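Local coordinates for protein MIF (Toxoplasma gondii, PDB 4DH4) that belongs to the macrophage migration inhibitory factor family, small alpha/beta proteins that assemble as trimers, at residues A[51-56]-A[92-97]. Residues are numbered along the deposited sequence; the frame is centred on the assembly and turned at random.
Sequences GGSSDP and KNRIYT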
ATOM      1  N   GLY A  51      -2.651   3.067  18.709  1.00 18.78           N
ATOM      2  CA  GLY A  51      -2.666   2.878  20.155  1.00 19.94           C
ATOM      3  C   GLY A  51      -4.030   3.042  20.804  1.00 20.51           C
ATOM      4  O   GLY A  51      -4.110   3.301  22.004  1.00 20.89           O
ATOM      5  N   GLY A  52      -5.095   2.880  20.019  1.00 20.98           N
ATOM      6  CA  GLY A  52      -6.467   3.095  20.495  1.00 21.71           C
ATOM      7  C   GLY A  52      -6.898   4.556  20.534  1.00 22.17           C
ATOM      8  O   GLY A  52      -7.892   4.908  21.179  1.00 22.70           O
ATOM      9  N   SER A  53      -6.153   5.409  19.837  1.00 22.36           N
ATOM     10  CA  SER A  53      -6.432   6.841  19.802  1.00 22.37           C
ATOM     11  C   SER A  53      -6.601   7.342  18.377  1.00 22.53           C
ATOM     12  O   SER A  53      -5.873   6.921  17.477  1.00 22.15           O
ATOM     13  CB  SER A  53      -5.321   7.622  20.505  1.00 22.68           C
ATOM     14  OG  SER A  53      -5.519   9.022  20.354  1.00 22.64           O
ATOM     15  N   SER A  54      -7.560   8.247  18.183  1.00 22.54           N
ATOM     16  CA  SER A  54      -7.766   8.904  16.890  1.00 23.15           C
ATOM     17  C   SER A  54      -6.867  10.125  16.674  1.00 22.89           C
ATOM     18  O   SER A  54      -6.958  10.780  15.635  1.00 23.17           O
ATOM     19  CB  SER A  54      -9.229   9.313  16.714  1.00 23.26           C
ATOM     20  OG  SER A  54     -10.024   8.206  16.326  1.00 25.63           O
ATOM     21  N   ASP A  55      -6.009  10.437  17.647  1.00 23.17           N
ATOM     22  CA  ASP A  55      -5.037  11.527  17.497  1.00 23.27           C
ATOM     23  C   ASP A  55      -4.200  11.304  16.227  1.00 22.90           C
ATOM     24  O   ASP A  55      -3.988  10.149  15.826  1.00 22.72           O
ATOM     25  CB  ASP A  55      -4.137  11.634  18.734  1.00 23.84           C
ATOM     26  CG  ASP A  55      -4.899  12.085  19.988  1.00 25.56           C
ATOM     27  OD1 ASP A  55      -6.019  12.619  19.864  1.00 27.73           O
ATOM     28  OD2 ASP A  55      -4.369  11.901  21.102  1.00 28.18           O
ATOM     29  N   PRO A  56      -3.759  12.399  15.570  1.00 22.32           N
ATOM     30  CA  PRO A  56      -3.018  12.264  14.314  1.00 21.62           C
ATOM     31  C   PRO A  56      -1.844  11.294  14.417  1.00 20.73           C
ATOM     32  O   PRO A  56      -1.118  11.267  15.422  1.00 20.46           O
ATOM     33  CB  PRO A  56      -2.537  13.687  14.035  1.00 21.97           C
ATOM     34  CG  PRO A  56      -3.592  14.544  14.662  1.00 22.28           C
ATOM     35  CD  PRO A  56      -3.945  13.819  15.933  1.00 22.38           C
ATOM     36  N   LYS A  92       6.323  12.544  15.985  1.00 21.57           N
ATOM     37  CA  LYS A  92       7.118  11.492  15.358  1.00 22.11           C
ATOM     38  C   LYS A  92       6.906  10.121  15.989  1.00 21.39           C
ATOM     39  O   LYS A  92       6.945   9.108  15.290  1.00 21.09           O
ATOM     40  CB  LYS A  92       8.604  11.858  15.205  1.00 22.40           C
ATOM     41  CG  LYS A  92       9.370  12.205  16.456  1.00 23.85           C
ATOM     42  CD  LYS A  92      10.825  12.493  16.077  1.00 24.18           C
ATOM     43  CE  LYS A  92      11.542  13.302  17.128  1.00 27.78           C
ATOM     44  NZ  LYS A  92      12.921  13.631  16.663  1.00 30.00           N
ATOM     45  N   ASN A  93       6.623  10.095  17.294  1.00 20.79           N
ATOM     46  CA  ASN A  93       6.318   8.837  17.990  1.00 20.32           C
ATOM     47  C   ASN A  93       4.963   8.207  17.638  1.00 19.21           C
ATOM     48  O   ASN A  93       4.631   7.127  18.137  1.00 18.91           O
ATOM     49  CB  ASN A  93       6.504   8.965  19.521  1.00 21.28           C
ATOM     50  CG  ASN A  93       5.410   9.788  20.208  1.00 23.38           C
ATOM     51  OD1 ASN A  93       4.445  10.255  19.588  1.00 25.88           O
ATOM     52  ND2 ASN A  93       5.569   9.971  21.517  1.00 27.08           N
ATOM     53  N   ARG A  94       4.195   8.880  16.781  1.00 17.74           N
ATOM     54  CA  ARG A  94       2.958   8.313  16.237  1.00 16.54           C
ATOM     55  C   ARG A  94       3.083   8.015  14.741  1.00 15.90           C
ATOM     56  O   ARG A  94       2.093   7.926  14.029  1.00 15.00           O
ATOM     57  CB  ARG A  94       1.755   9.211  16.544  1.00 17.04           C
ATOM     58  CG  ARG A  94       1.365   9.133  18.020  1.00 16.71           C
ATOM     59  CD  ARG A  94       0.156   9.965  18.384  1.00 17.74           C
ATOM     60  NE  ARG A  94      -1.100   9.521  17.779  1.00 17.63           N
ATOM     61  CZ  ARG A  94      -1.798   8.442  18.143  1.00 17.30           C
ATOM     62  NH1 ARG A  94      -1.363   7.628  19.103  1.00 18.01           N
ATOM     63  NH2 ARG A  94      -2.942   8.175  17.533  1.00 19.35           N
ATOM     64  N   ILE A  95       4.322   7.834  14.290  1.00 14.92           N
ATOM     65  CA  ILE A  95       4.597   7.499  12.897  1.00 14.67           C
ATOM     66  C   ILE A  95       5.299   6.158  12.811  1.00 14.28           C
ATOM     67  O   ILE A  95       6.360   5.964  13.429  1.00 14.24           O
ATOM     68  CB  ILE A  95       5.459   8.590  12.214  1.00 14.48           C
ATOM     69  CG1 ILE A  95       4.724   9.927  12.252  1.00 14.98           C
ATOM     70  CG2 ILE A  95       5.816   8.189  10.760  1.00 14.62           C
ATOM     71  CD1 ILE A  95       5.590  11.110  11.885  1.00 17.11           C
ATOM     72  N   TYR A  96       4.681   5.228  12.078  1.00 14.01           N
ATOM     73  CA  TYR A  96       5.308   3.947  11.758  1.00 13.58           C
ATOM     74  C   TYR A  96       5.919   4.026  10.374  1.00 13.31           C
ATOM     75  O   TYR A  96       5.255   4.442   9.422  1.00 13.97           O
ATOM     76  CB  TYR A  96       4.295   2.801  11.756  1.00 13.29           C
ATOM     77  CG  TYR A  96       4.061   2.080  13.075  1.00 13.10           C
ATOM     78  CD1 TYR A  96       4.948   2.212  14.159  1.00 13.70           C
ATOM     79  CD2 TYR A  96       2.963   1.219  13.218  1.00 13.21           C
ATOM     80  CE1 TYR A  96       4.716   1.528  15.364  1.00 13.28           C
ATOM     81  CE2 TYR A  96       2.731   0.530  14.408  1.00 12.99           C
ATOM     82  CZ  TYR A  96       3.614   0.687  15.473  1.00 12.74           C
ATOM     83  OH  TYR A  96       3.388   0.003  16.655  1.00 13.25           O
ATOM     84  N   THR A  97       7.179   3.621  10.263  1.00 13.08           N
ATOM     85  CA  THR A  97       7.832   3.468   8.964  1.00 13.10           C
ATOM     86  C   THR A  97       8.248   2.007   8.824  1.00 12.67           C
ATOM     87  O   THR A  97       8.918   1.472   9.708  1.00 13.05           O
ATOM     88  CB  THR A  97       9.068   4.390   8.825  1.00 13.15           C
ATOM     89  OG1 THR A  97       8.699   5.754   9.076  1.00 14.38           O
ATOM     90  CG2 THR A  97       9.640   4.297   7.422  1.00 13.95           C
TER
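With CG set opposite its own carbonyl carbon (chi1 -73°) and the chain kinked at chi3 (66°), Arg94 sends its guanidinium into the curve of the loop 51-56, where it meets backbone oxygens of Ser53, Asp55 and Pro56. Arginine suits this place because its flat, many-donor end can serve several carbonyls at once. Arg94 NH2 gives a nearly straight bond to Asp55 O (2.8 Å, N-H...O 166°), and Arg94 NE makes a more bent bond to Pro56 O at 2.9 Å. Both oxygens lie at the guanidinium edge, in its plane, yet each donor sits well above the plane of the carbonyl it approaches. A weak, bent bond from Arg94 NH2 to Ser53 O (3.2 Å) adds a third acceptor, while Arg94 NH1 bonds to Phe50 O at the end of strand 48-50. These bonds hold the group along its rim, which should restrict its rotation. Asp55 CB lies over one face, 3.8 Å from Arg94 NE; the carboxylate stays apart, although its charge may still favour the cation electrostatically.

The loop is also shaped from within. Ser53 OG, turned away from the N of its own residue, accepts the N-H of Asp55 at 3.1 Å, an ST turn for which a short hydroxyl side chain is apt. Gly51 adopts a positive phi, readily accessible to glycine. Beyond Arg94, Tyr96 pairs with a strand of a second subunit. An arginine side chain thus bridges several carbonyls of the loop between strands 48-50 and 58-65, next to strand 95-102, the outermost of the sheet within this chain of the MIF fold.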